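Local coordinates for protein hydrogen peroxide-inducible genes activator (Corynebacterium glutamicum, PDB 6G1B) that probably senses hydrogen peroxide and controls the transcription of peroxide-inducible genes as a LysR-type regulator, at residues 183-188 / 197-202; 177-182 / 249-254; 189-194 / 269-274; 209-214 / 276-281. The protein carries 1 engineered substitution. All coordinates share one frame; numbering follows the deposited sequence. Where two conformers were deposited one is given.

In the fold
All four contacts lie in the LysR substrate-binding domain. Contact 2 is the core one: every touching residue is buried, and strand 165-180 pairs with strand 252-255. Contact 4 belongs to the same mixed sheet and is likewise antiparallel, but it is only partly buried and is marked by the disulfide cysteine Cys209 and a CH-pi contact between His211 and Thr278. Contact 1 folds the loop between strands 165-180 and 209-211 on itself by a few ring and leucine contacts; contact 3 docks that loop on the chain leaving strand 268-271, largely by backbone bonds. Contact 1 touches contacts 2 and 3 directly, whereas contact 4 stays about 5 Å from it at the nearest atoms.

Contact 1: residues 183-188 / 197-202; sequences HPFAGR and EDLDLL
The rings of His183 and Phe185 reach across to Asp198 and Leu199, and they meet them in different ways. With CG anti to the backbone N (chi1 -163°), the imidazole of His183 is carried across to 197-202. The edge of that ring then faces the Asp198 carbonyl, with His183 NE2 3.0 Å from Asp198 O. At its other nitrogen, His183 ND1 accepts from Phe185 N over 3.2 Å, a bond that helps to fix the rotation of the imidazole, while Pro184 CD lies over one ring face. The two rings belong to the first residues of two overlapping beta turns, type I from His183 to Ala186 and type II from Phe185 to Arg188, which follow strand 165-180 and have the positive-phi Gly187 as third residue of the second. Phe185 swings its ring beside its own backbone N, and Leu199 crosses it at about a right angle. The touch is made at the ring edge, where Phe185 CD2 lies 3.7 Å from Leu199 CD2. Further along the ring, Phe185 CE2 comes to 3.8 Å from Asp198 CB. Leu199 also packs on Val177 of strand 165-180.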
loop_
_atom_site.group_PDB
_atom_site.type_symbol
_atom_site.label_atom_id
_atom_site.label_comp_id
_atom_site.label_asym_id
_atom_site.label_seq_id
_atom_site.Cartn_x
_atom_site.Cartn_y
_atom_site.Cartn_z
ATOM N N HIS B 183 29.197 0.708 -0.658
ATOM C CA HIS B 183 27.932 0.540 -1.400
ATOM C C HIS B 183 27.919 1.402 -2.679
ATOM O O HIS B 183 28.382 2.561 -2.646
ATOM C CB HIS B 183 26.722 0.889 -0.526
ATOM C CG HIS B 183 25.417 0.368 -1.053
ATOM N ND1 HIS B 183 24.706 1.011 -2.047
ATOM C CD2 HIS B 183 24.729 -0.767 -0.773
ATOM C CE1 HIS B 183 23.622 0.311 -2.330
ATOM N NE2 HIS B 183 23.611 -0.771 -1.571
ATOM N N PRO B 184 27.403 0.863 -3.806
ATOM C CA PRO B 184 27.447 1.631 -5.059
ATOM C C PRO B 184 26.651 2.934 -5.088
ATOM O O PRO B 184 26.947 3.784 -5.914
ATOM C CB PRO B 184 26.937 0.644 -6.129
ATOM C CG PRO B 184 26.397 -0.545 -5.406
ATOM C CD PRO B 184 26.989 -0.530 -4.012
ATOM N N PHE B 185 25.652 3.087 -4.229
ATOM C CA PHE B 185 24.919 4.335 -4.082
ATOM C C PHE B 185 25.524 5.357 -3.089
ATOM O O PHE B 185 25.018 6.471 -2.977
ATOM C CB PHE B 185 23.456 4.044 -3.666
ATOM C CG PHE B 185 22.652 3.265 -4.690
ATOM C CD1 PHE B 185 22.992 3.272 -6.065
ATOM C CD2 PHE B 185 21.491 2.611 -4.312
ATOM C CE1 PHE B 185 22.211 2.586 -7.016
ATOM C CE2 PHE B 185 20.731 1.946 -5.253
ATOM C CZ PHE B 185 21.090 1.920 -6.603
ATOM N N ALA B 186 26.588 5.006 -2.365
ATOM C CA ALA B 186 27.292 5.966 -1.494
ATOM C C ALA B 186 27.494 7.285 -2.220
ATOM O O ALA B 186 27.957 7.298 -3.359
ATOM C CB ALA B 186 28.650 5.418 -1.074
ATOM N N GLY B 187 27.136 8.394 -1.585
ATOM C CA GLY B 187 27.403 9.709 -2.159
ATOM C C GLY B 187 26.365 10.254 -3.117
ATOM O O GLY B 187 26.374 11.465 -3.421
ATOM N N ARG B 188 25.463 9.398 -3.603
ATOM C CA ARG B 188 24.408 9.862 -4.519
ATOM C C ARG B 188 23.465 10.828 -3.810
ATOM O O ARG B 188 23.134 10.636 -2.653
ATOM C CB ARG B 188 23.602 8.693 -5.084
ATOM C CG ARG B 188 24.363 7.698 -5.961
ATOM C CD ARG B 188 24.514 8.151 -7.396
ATOM N NE ARG B 188 23.191 8.316 -7.992
ATOM C CZ ARG B 188 22.474 7.344 -8.544
ATOM N NH1 ARG B 188 22.950 6.093 -8.634
ATOM N NH2 ARG B 188 21.267 7.627 -9.025
ATOM N N GLU B 197 15.263 -1.252 -4.403
ATOM C CA GLU B 197 15.557 -2.595 -4.872
ATOM C C GLU B 197 17.024 -2.992 -4.725
ATOM O O GLU B 197 17.318 -4.197 -4.747
ATOM C CB GLU B 197 15.198 -2.741 -6.358
ATOM C CG GLU B 197 13.775 -2.341 -6.719
ATOM C CD GLU B 197 12.735 -3.386 -6.425
ATOM O OE1 GLU B 197 11.582 -2.962 -6.137
ATOM O OE2 GLU B 197 13.047 -4.607 -6.530
ATOM N N ASP B 198 17.923 -1.998 -4.697
ATOM C CA ASP B 198 19.354 -2.236 -4.638
ATOM C C ASP B 198 20.038 -1.590 -3.417
ATOM O O ASP B 198 21.264 -1.456 -3.367
ATOM C CB ASP B 198 19.987 -1.719 -5.932
ATOM C CG ASP B 198 19.774 -2.644 -7.096
ATOM O OD1 ASP B 198 19.972 -3.858 -6.942
ATOM O OD2 ASP B 198 19.436 -2.133 -8.168
ATOM N N LEU B 199 19.241 -1.212 -2.427
ATOM C CA LEU B 199 19.732 -0.639 -1.186
ATOM C C LEU B 199 19.812 -1.635 -0.045
ATOM O O LEU B 199 20.643 -1.445 0.838
ATOM C CB LEU B 199 18.880 0.562 -0.788
ATOM C CG LEU B 199 19.249 1.898 -1.424
ATOM C CD1 LEU B 199 18.088 2.857 -1.298
ATOM C CD2 LEU B 199 20.526 2.439 -0.759
ATOM N N ASP B 200 18.999 -2.699 -0.080
ATOM C CA ASP B 200 18.877 -3.621 1.058
ATOM C C ASP B 200 18.491 -2.920 2.374
ATOM O O ASP B 200 19.192 -3.043 3.414
ATOM C CB ASP B 200 20.178 -4.436 1.209
ATOM C CG ASP B 200 20.185 -5.701 0.389
ATOM O OD1 ASP B 200 19.214 -6.477 0.566
ATOM O OD2 ASP B 200 21.168 -5.964 -0.372
ATOM N N LEU B 201 17.424 -2.135 2.297
ATOM C CA LEU B 201 17.025 -1.282 3.417
ATOM C C LEU B 201 16.510 -2.108 4.602
ATOM O O LEU B 201 15.697 -3.014 4.439
ATOM C CB LEU B 201 15.923 -0.292 3.014
ATOM C CG LEU B 201 16.244 0.988 2.267
ATOM C CD1 LEU B 201 14.986 1.835 2.285
ATOM C CD2 LEU B 201 17.358 1.841 2.854
ATOM N N LEU B 202 17.038 -1.814 5.779
ATOM C CA LEU B 202 16.523 -2.321 7.023
ATOM C C LEU B 202 15.896 -1.097 7.691
ATOM O O LEU B 202 16.552 -0.104 7.985
ATOM C CB LEU B 202 17.651 -2.844 7.876
ATOM C CG LEU B 202 18.715 -3.719 7.241
ATOM C CD1 LEU B 202 20.123 -3.160 7.526
ATOM C CD2 LEU B 202 18.574 -5.124 7.779
#

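Contact 2: residues 177-182 / 249-254; sequences VVTASD and LGSTLV
Val178 and Thr252 are joined by two backbone hydrogen bonds, one in each direction. Val178 N donates to Thr252 O over 2.9 Å and nearly straight, with 170° at the hydrogen, although the donor stands a little tilted from the carbonyl plane. Thr252 N returns a bond of 2.9 Å to Val178 O. Beside this pair, Val177 CA leans on Thr252 O in a CA-H...O contact of 3.5 Å.

These strands are antiparallel neighbours in the mixed sheet of the domain: Val178 with Thr252 is a hydrogen-bonded pair, and Val177 with Leu253 is the non-hydrogen-bonded pair next to it. Strand 165-180 is paired on its other edge with strand 268-271, which puts it inside the sheet here.

There are apolar contacts on both faces. On the face of Val178 and Thr252, Val178 CG2 meets Val254 CG2 at 3.5 Å, the two branches crossing at an angle, with Met242 of helix 238-246 packed on Val178 and Thr252. On the face of Val177 and Leu253, Val177 CG2 touches Leu253 CD2 at 3.9 Å, and Phe273 adjoins the valine.

Water and polar side chains complete the polar contacts. A water takes the N-H of Ala180 and donates to Gly250 O and Ser251 OG, continuing the ladder past the last direct bond. Ser251 OG and Thr252 OG1 both have partners in the neighbouring loop, Leu199 O and Leu202 O respectively. At chi1 71° Thr179 OG1 donates to Ala180 O from above the carbonyl plane, while CG2 is directed to Ser251 OG.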
loop_
_atom_site.group_PDB
_atom_site.type_symbol
_atom_site.label_atom_id
_atom_site.label_comp_id
_atom_site.label_asym_id
_atom_site.label_seq_id
_atom_site.Cartn_x
_atom_site.Cartn_y
_atom_site.Cartn_z
ATOM N N VAL B 177 19.771 8.722 3.654
ATOM C CA VAL B 177 20.076 7.339 3.398
ATOM C C VAL B 177 21.485 7.115 3.925
ATOM O O VAL B 177 22.377 7.947 3.752
ATOM C CB VAL B 177 19.985 7.001 1.905
ATOM C CG1 VAL B 177 20.236 5.521 1.666
ATOM C CG2 VAL B 177 18.629 7.398 1.359
ATOM N N VAL B 178 21.672 5.989 4.589
ATOM C CA VAL B 178 22.978 5.607 5.112
ATOM C C VAL B 178 23.335 4.236 4.553
ATOM O O VAL B 178 22.559 3.306 4.687
ATOM C CB VAL B 178 22.967 5.626 6.647
ATOM C CG1 VAL B 178 24.307 5.198 7.187
ATOM C CG2 VAL B 178 22.606 7.019 7.153
ATOM N N THR B 179 24.495 4.150 3.915
ATOM C CA THR B 179 25.016 2.903 3.368
ATOM C C THR B 179 26.395 2.595 3.956
ATOM O O THR B 179 27.012 3.434 4.618
ATOM C CB THR B 179 25.233 3.017 1.841
ATOM O OG1 THR B 179 26.353 3.871 1.594
ATOM C CG2 THR B 179 24.035 3.593 1.134
ATOM N N ALA B 180 26.885 1.386 3.666
ATOM C CA ALA B 180 28.284 1.075 3.890
ATOM C C ALA B 180 29.125 1.952 2.972
ATOM O O ALA B 180 28.655 2.390 1.890
ATOM C CB ALA B 180 28.556 -0.397 3.593
ATOM N N SER B 181 30.365 2.205 3.390
ATOM C CA SER B 181 31.362 2.913 2.577
ATOM C C SER B 181 31.491 2.378 1.149
ATOM O O SER B 181 31.597 3.171 0.211
ATOM C CB SER B 181 32.738 2.889 3.266
ATOM O OG SER B 181 32.657 3.452 4.595
ATOM N N ASP B 182 31.448 1.050 0.981
ATOM C CA ASP B 182 31.636 0.437 -0.341
ATOM C C ASP B 182 30.364 0.339 -1.198
ATOM O O ASP B 182 30.458 -0.086 -2.350
ATOM C CB ASP B 182 32.376 -0.929 -0.245
ATOM C CG ASP B 182 31.518 -2.058 0.351
ATOM O OD1 ASP B 182 31.854 -3.271 0.134
ATOM O OD2 ASP B 182 30.496 -1.766 1.019
ATOM N N LEU B 249 25.924 -5.402 5.563
ATOM C CA LEU B 249 24.750 -6.281 5.514
ATOM C C LEU B 249 23.445 -5.540 5.245
ATOM O O LEU B 249 22.372 -6.065 5.533
ATOM C CB LEU B 249 24.624 -7.041 6.846
ATOM C CG LEU B 249 25.841 -7.899 7.200
ATOM C CD1 LEU B 249 25.665 -8.434 8.605
ATOM C CD2 LEU B 249 26.052 -9.021 6.188
ATOM N N GLY B 250 23.512 -4.313 4.730
ATOM C CA GLY B 250 22.307 -3.548 4.388
ATOM C C GLY B 250 22.569 -2.056 4.463
ATOM O O GLY B 250 23.688 -1.610 4.715
ATOM N N SER B 251 21.529 -1.295 4.193
ATOM C CA SER B 251 21.536 0.162 4.248
ATOM C C SER B 251 20.354 0.554 5.132
ATOM O O SER B 251 19.567 -0.286 5.495
ATOM C CB SER B 251 21.363 0.724 2.847
ATOM O OG SER B 251 22.350 0.201 1.962
ATOM N N THR B 252 20.244 1.819 5.488
ATOM C CA THR B 252 19.087 2.254 6.263
ATOM C C THR B 252 18.720 3.706 6.040
ATOM O O THR B 252 19.394 4.419 5.286
ATOM C CB THR B 252 19.281 1.972 7.783
ATOM O OG1 THR B 252 18.029 2.033 8.474
ATOM C CG2 THR B 252 20.272 2.959 8.403
ATOM N N LEU B 253 17.632 4.115 6.694
ATOM C CA LEU B 253 17.188 5.497 6.735
ATOM C C LEU B 253 17.379 6.013 8.147
ATOM O O LEU B 253 16.974 5.346 9.098
ATOM C CB LEU B 253 15.709 5.617 6.366
ATOM C CG LEU B 253 15.317 5.085 5.012
ATOM C CD1 LEU B 253 13.828 5.298 4.736
ATOM C CD2 LEU B 253 16.187 5.704 3.922
ATOM N N VAL B 254 17.951 7.216 8.266
ATOM C CA VAL B 254 18.214 7.835 9.563
ATOM C C VAL B 254 17.587 9.227 9.548
ATOM O O VAL B 254 17.776 9.952 8.572
ATOM C CB VAL B 254 19.734 7.958 9.814
ATOM C CG1 VAL B 254 20.010 8.707 11.104
ATOM C CG2 VAL B 254 20.389 6.580 9.842
HETATM O O HOH W 1 24.993 -0.481 2.679
#

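Contact 3: residues 189-194 / 269-274; sequences QDLELS and ATANFN
Gln189 opens the contact with its folded side chain, bent at chi2 (-64°) so that the amide comes back toward Asn272. Its NE2 donates to a water that also sits 2.8 Å from Thr270 OG1, and to Gly187 O within its own loop. Asp190 faces outward, salt-bridged to Arg188, and Asn274 OD1 packs against its CA and CB. Leu191 then makes the principal join, a single bridge with Phe273. Leu191 N donates to Asn272 O over 3.2 Å, in the carbonyl plane and on a lone pair. Leu191 O accepts from Asn274 N at 2.8 Å, and Phe273 CA points at the same oxygen from 3.2 Å. The Leu191 side chain packs CD1 on Ala271 CB and CB on Phe273 CD1, the second at 3.9 Å. Glu192 runs alongside Asn274, and its carbonyl lies in plane at the edge of the Phe273 ring. Leu193 CD2 approaches that ring loosely, at 4.4 Å from Phe273 CE1. With both the N-H and the carbonyl of buried Leu191 satisfied across the contact, the docking of this loop on the chain leaving strand 268-271 depends there on main chain, supplemented by the leucine's contacts to Ala271 and Phe273.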
loop_
_atom_site.group_PDB
_atom_site.type_symbol
_atom_site.label_atom_id
_atom_site.label_comp_id
_atom_site.label_asym_id
_atom_site.label_seq_id
_atom_site.Cartn_x
_atom_site.Cartn_y
_atom_site.Cartn_z
ATOM N N GLN B 189 23.023 11.845 -4.526
ATOM C CA GLN B 189 22.045 12.812 -4.029
ATOM C C GLN B 189 20.738 12.869 -4.869
ATOM O O GLN B 189 19.841 13.680 -4.587
ATOM C CB GLN B 189 22.707 14.193 -3.978
ATOM C CG GLN B 189 24.005 14.199 -3.177
ATOM C CD GLN B 189 23.793 13.869 -1.711
ATOM O OE1 GLN B 189 22.752 14.229 -1.112
ATOM N NE2 GLN B 189 24.748 13.143 -1.132
ATOM N N ASP B 190 20.612 11.962 -5.844
ATOM C CA ASP B 190 19.502 11.954 -6.797
ATOM C C ASP B 190 18.767 10.616 -6.889
ATOM O O ASP B 190 18.215 10.297 -7.929
ATOM C CB ASP B 190 20.023 12.364 -8.190
ATOM C CG ASP B 190 21.050 11.414 -8.739
ATOM O OD1 ASP B 190 21.448 10.454 -8.054
ATOM O OD2 ASP B 190 21.474 11.629 -9.904
ATOM N N LEU B 191 18.739 9.854 -5.805
ATOM C CA LEU B 191 18.129 8.527 -5.829
ATOM C C LEU B 191 16.639 8.619 -6.007
ATOM O O LEU B 191 16.009 9.512 -5.460
ATOM C CB LEU B 191 18.428 7.745 -4.535
ATOM C CG LEU B 191 19.903 7.435 -4.269
ATOM C CD1 LEU B 191 20.073 6.756 -2.928
ATOM C CD2 LEU B 191 20.422 6.547 -5.398
ATOM N N GLU B 192 16.092 7.681 -6.777
ATOM C CA GLU B 192 14.645 7.565 -7.004
ATOM C C GLU B 192 14.136 6.441 -6.127
ATOM O O GLU B 192 14.940 5.704 -5.559
ATOM C CB GLU B 192 14.373 7.256 -8.492
ATOM C CG GLU B 192 14.698 8.415 -9.447
ATOM C CD GLU B 192 13.996 9.745 -9.084
ATOM O OE1 GLU B 192 14.591 10.848 -9.256
ATOM O OE2 GLU B 192 12.849 9.709 -8.581
ATOM N N LEU B 193 12.818 6.281 -6.026
ATOM C CA LEU B 193 12.254 5.174 -5.246
ATOM C C LEU B 193 12.712 3.796 -5.728
ATOM O O LEU B 193 12.941 2.903 -4.909
ATOM C CB LEU B 193 10.734 5.222 -5.167
ATOM C CG LEU B 193 10.130 6.149 -4.119
ATOM C CD1 LEU B 193 8.630 5.971 -4.000
ATOM C CD2 LEU B 193 10.779 6.010 -2.751
ATOM N N SER B 194 12.905 3.635 -7.026
ATOM C CA SER B 194 13.523 2.408 -7.556
ATOM C C SER B 194 14.832 1.958 -6.867
ATOM O O SER B 194 15.165 0.772 -6.901
ATOM C CB SER B 194 13.822 2.559 -9.044
ATOM O OG SER B 194 14.807 3.539 -9.275
ATOM N N ALA B 269 28.658 5.826 4.741
ATOM C CA ALA B 269 28.510 6.910 3.794
ATOM C C ALA B 269 27.028 7.280 3.781
ATOM O O ALA B 269 26.194 6.534 4.268
ATOM C CB ALA B 269 28.966 6.465 2.420
ATOM N N THR B 270 26.710 8.434 3.214
ATOM C CA THR B 270 25.341 8.863 3.113
ATOM C C THR B 270 24.974 9.164 1.664
ATOM O O THR B 270 25.839 9.400 0.805
ATOM C CB THR B 270 25.080 10.095 3.986
ATOM O OG1 THR B 270 25.945 11.173 3.585
ATOM C CG2 THR B 270 25.321 9.735 5.491
ATOM N N ALA B 271 23.678 9.120 1.416
ATOM C CA ALA B 271 23.077 9.408 0.137
ATOM C C ALA B 271 21.717 10.060 0.412
ATOM O O ALA B 271 21.267 10.107 1.578
ATOM C CB ALA B 271 22.904 8.131 -0.675
ATOM N N ASN B 272 21.080 10.589 -0.627
ATOM C CA ASN B 272 19.749 11.165 -0.518
ATOM C C ASN B 272 18.915 10.867 -1.729
ATOM O O ASN B 272 19.445 10.672 -2.834
ATOM C CB ASN B 272 19.788 12.681 -0.286
ATOM C CG ASN B 272 20.148 13.033 1.145
ATOM O OD1 ASN B 272 21.246 13.544 1.385
ATOM N ND2 ASN B 272 19.290 12.699 2.098
ATOM N N PHE B 273 17.601 10.812 -1.508
ATOM C CA PHE B 273 16.652 10.795 -2.595
ATOM C C PHE B 273 16.535 12.175 -3.220
ATOM O O PHE B 273 16.861 13.202 -2.603
ATOM C CB PHE B 273 15.265 10.307 -2.173
ATOM C CG PHE B 273 15.241 8.910 -1.635
ATOM C CD1 PHE B 273 15.156 7.784 -2.486
ATOM C CD2 PHE B 273 15.272 8.704 -0.268
ATOM C CE1 PHE B 273 15.100 6.518 -1.957
ATOM C CE2 PHE B 273 15.248 7.430 0.268
ATOM C CZ PHE B 273 15.191 6.343 -0.569
ATOM N N ASN B 274 16.071 12.176 -4.465
ATOM C CA ASN B 274 15.927 13.382 -5.247
ATOM C C ASN B 274 14.810 14.264 -4.699
ATOM O O ASN B 274 13.998 13.828 -3.886
ATOM C CB ASN B 274 15.683 13.010 -6.737
ATOM C CG ASN B 274 16.035 14.117 -7.682
ATOM O OD1 ASN B 274 17.050 14.799 -7.511
ATOM N ND2 ASN B 274 15.183 14.331 -8.677
HETATM O O HOH W 2 24.801 13.056 1.827
HETATM O O HOH W 3 19.775 15.969 -5.883
#

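Contact 4: residues 209-214 / 276-281; sequences CLHDQI and DVTANR
The imidazole of His211 has Thr278 lying over one face: Thr278 CB is 3.6 Å from the ring centroid and 24° off the normal, a CH-pi contact. Thr278 CG2 lies on that same side, 3.4 Å from His211 CE1. With chi1 at 62°, CG of His211 sits between backbone N and carbonyl carbon, and its ring and the threonine run side by side, pointing the same way. At the ring's edge, in plane, lies Cys209 SG, a contact less certain because Cys209 is modelled in two conformations; that sulfur is in disulfide linkage with Cys218. Beneath them the strands pair antiparallel, Cys209 with Asn280 and His211 with Thr278. Thr278 N donates to His211 O over 2.7 Å, and His211 N answers to Thr278 O at 3.1 Å. Cys209 N reaches Asn280 O over 2.7 Å, though bent at the hydrogen (135°). At the His211 end of the ladder, a water donates to His211 O and Asp276 O and accepts from Thr278 OG1. Strand 209-211 is thereby held against strand 278-288 right up to the disulfide cysteine, as expected of the oxidised form of an OxyR-like regulator, in which such a disulfide is probably the redox switch.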
loop_
_atom_site.group_PDB
_atom_site.type_symbol
_atom_site.label_atom_id
_atom_site.label_comp_id
_atom_site.label_asym_id
_atom_site.label_seq_id
_atom_site.Cartn_x
_atom_site.Cartn_y
_atom_site.Cartn_z
ATOM N N CYS B 209 7.939 7.930 5.932
ATOM C CA CYS B 209 6.886 8.053 4.928
ATOM C C CYS B 209 7.569 8.277 3.563
ATOM O O CYS B 209 8.105 9.367 3.306
ATOM C CB CYS B 209 5.991 9.232 5.310
ATOM S SG CYS B 209 4.651 9.622 4.151
ATOM N N LEU B 210 7.573 7.236 2.723
ATOM C CA LEU B 210 8.265 7.248 1.424
ATOM C C LEU B 210 7.261 7.236 0.282
ATOM O O LEU B 210 6.424 6.333 0.201
ATOM C CB LEU B 210 9.234 6.056 1.280
ATOM C CG LEU B 210 10.738 6.390 1.324
ATOM C CD1 LEU B 210 11.134 6.935 2.678
ATOM C CD2 LEU B 210 11.583 5.170 1.015
ATOM N N HIS B 211 7.339 8.235 -0.589
ATOM C CA HIS B 211 6.503 8.283 -1.811
ATOM C C HIS B 211 7.085 9.301 -2.790
ATOM O O HIS B 211 7.861 10.204 -2.398
ATOM C CB HIS B 211 5.012 8.625 -1.497
ATOM C CG HIS B 211 4.813 9.972 -0.879
ATOM N ND1 HIS B 211 4.728 10.174 0.481
ATOM C CD2 HIS B 211 4.729 11.199 -1.441
ATOM C CE1 HIS B 211 4.587 11.465 0.729
ATOM N NE2 HIS B 211 4.598 12.108 -0.421
ATOM N N ASP B 212 6.688 9.150 -4.053
ATOM C CA ASP B 212 6.852 10.179 -5.094
ATOM C C ASP B 212 5.487 10.377 -5.749
ATOM O O ASP B 212 4.506 9.828 -5.256
ATOM C CB ASP B 212 7.962 9.793 -6.091
ATOM C CG ASP B 212 7.652 8.495 -6.881
ATOM O OD1 ASP B 212 6.467 8.166 -7.090
ATOM O OD2 ASP B 212 8.607 7.795 -7.283
ATOM N N GLN B 213 5.414 11.108 -6.861
ATOM C CA GLN B 213 4.107 11.484 -7.472
ATOM C C GLN B 213 3.310 10.322 -8.065
ATOM O O GLN B 213 2.107 10.457 -8.315
ATOM C CB GLN B 213 4.293 12.563 -8.553
ATOM C CG GLN B 213 4.838 13.903 -8.043
ATOM C CD GLN B 213 6.361 14.017 -8.145
ATOM O OE1 GLN B 213 7.089 13.443 -7.317
ATOM N NE2 GLN B 213 6.854 14.737 -9.172
ATOM N N ILE B 214 3.980 9.193 -8.305
ATOM C CA ILE B 214 3.380 8.013 -8.957
ATOM C C ILE B 214 3.172 6.823 -8.004
ATOM O O ILE B 214 2.140 6.184 -8.073
ATOM C CB ILE B 214 4.264 7.603 -10.154
ATOM C CG1 ILE B 214 4.343 8.767 -11.159
ATOM C CG2 ILE B 214 3.709 6.361 -10.845
ATOM C CD1 ILE B 214 5.538 8.733 -12.071
ATOM N N ASP B 276 12.061 15.160 -5.948
ATOM C CA ASP B 276 10.692 14.702 -6.182
ATOM C C ASP B 276 10.249 13.577 -5.244
ATOM O O ASP B 276 9.061 13.264 -5.181
ATOM C CB ASP B 276 10.436 14.332 -7.660
ATOM C CG ASP B 276 11.571 13.538 -8.313
ATOM O OD1 ASP B 276 12.292 12.774 -7.590
ATOM O OD2 ASP B 276 11.745 13.698 -9.569
ATOM N N VAL B 277 11.180 12.954 -4.539
ATOM C CA VAL B 277 10.833 11.923 -3.568
ATOM C C VAL B 277 10.572 12.574 -2.224
ATOM O O VAL B 277 11.301 13.456 -1.803
ATOM C CB VAL B 277 11.945 10.869 -3.459
ATOM C CG1 VAL B 277 11.629 9.834 -2.401
ATOM C CG2 VAL B 277 12.133 10.185 -4.812
ATOM N N THR B 278 9.506 12.151 -1.570
ATOM C CA THR B 278 9.292 12.470 -0.160
ATOM C C THR B 278 9.851 11.309 0.656
ATOM O O THR B 278 9.498 10.150 0.412
ATOM C CB THR B 278 7.805 12.707 0.154
ATOM O OG1 THR B 278 7.401 13.925 -0.469
ATOM C CG2 THR B 278 7.564 12.843 1.693
ATOM N N ALA B 279 10.762 11.608 1.576
ATOM C CA ALA B 279 11.231 10.601 2.536
ATOM C C ALA B 279 11.414 11.324 3.857
ATOM O O ALA B 279 12.494 11.869 4.158
ATOM C CB ALA B 279 12.515 9.941 2.066
ATOM N N ASN B 280 10.317 11.393 4.602
ATOM C CA ASN B 280 10.292 12.158 5.845
ATOM C C ASN B 280 9.366 11.491 6.887
ATOM O O ASN B 280 8.856 10.382 6.669
ATOM C CB ASN B 280 9.916 13.624 5.557
ATOM C CG ASN B 280 8.483 13.781 5.057
ATOM O OD1 ASN B 280 7.749 12.815 4.981
ATOM N ND2 ASN B 280 8.078 14.999 4.746
ATOM N N ARG B 281 9.184 12.168 8.023
ATOM C CA ARG B 281 8.163 11.797 9.010
ATOM C C ARG B 281 7.576 13.067 9.582
ATOM O O ARG B 281 8.251 14.056 9.682
ATOM C CB ARG B 281 8.771 10.931 10.120
ATOM C CG ARG B 281 9.796 11.650 11.000
ATOM C CD ARG B 281 10.385 10.681 11.999
ATOM N NE ARG B 281 11.463 11.254 12.796
ATOM C CZ ARG B 281 12.121 10.585 13.728
ATOM N NH1 ARG B 281 11.834 9.326 13.967
ATOM N NH2 ARG B 281 13.064 11.174 14.444
HETATM O O HOH W 4 7.190 13.328 -3.167
#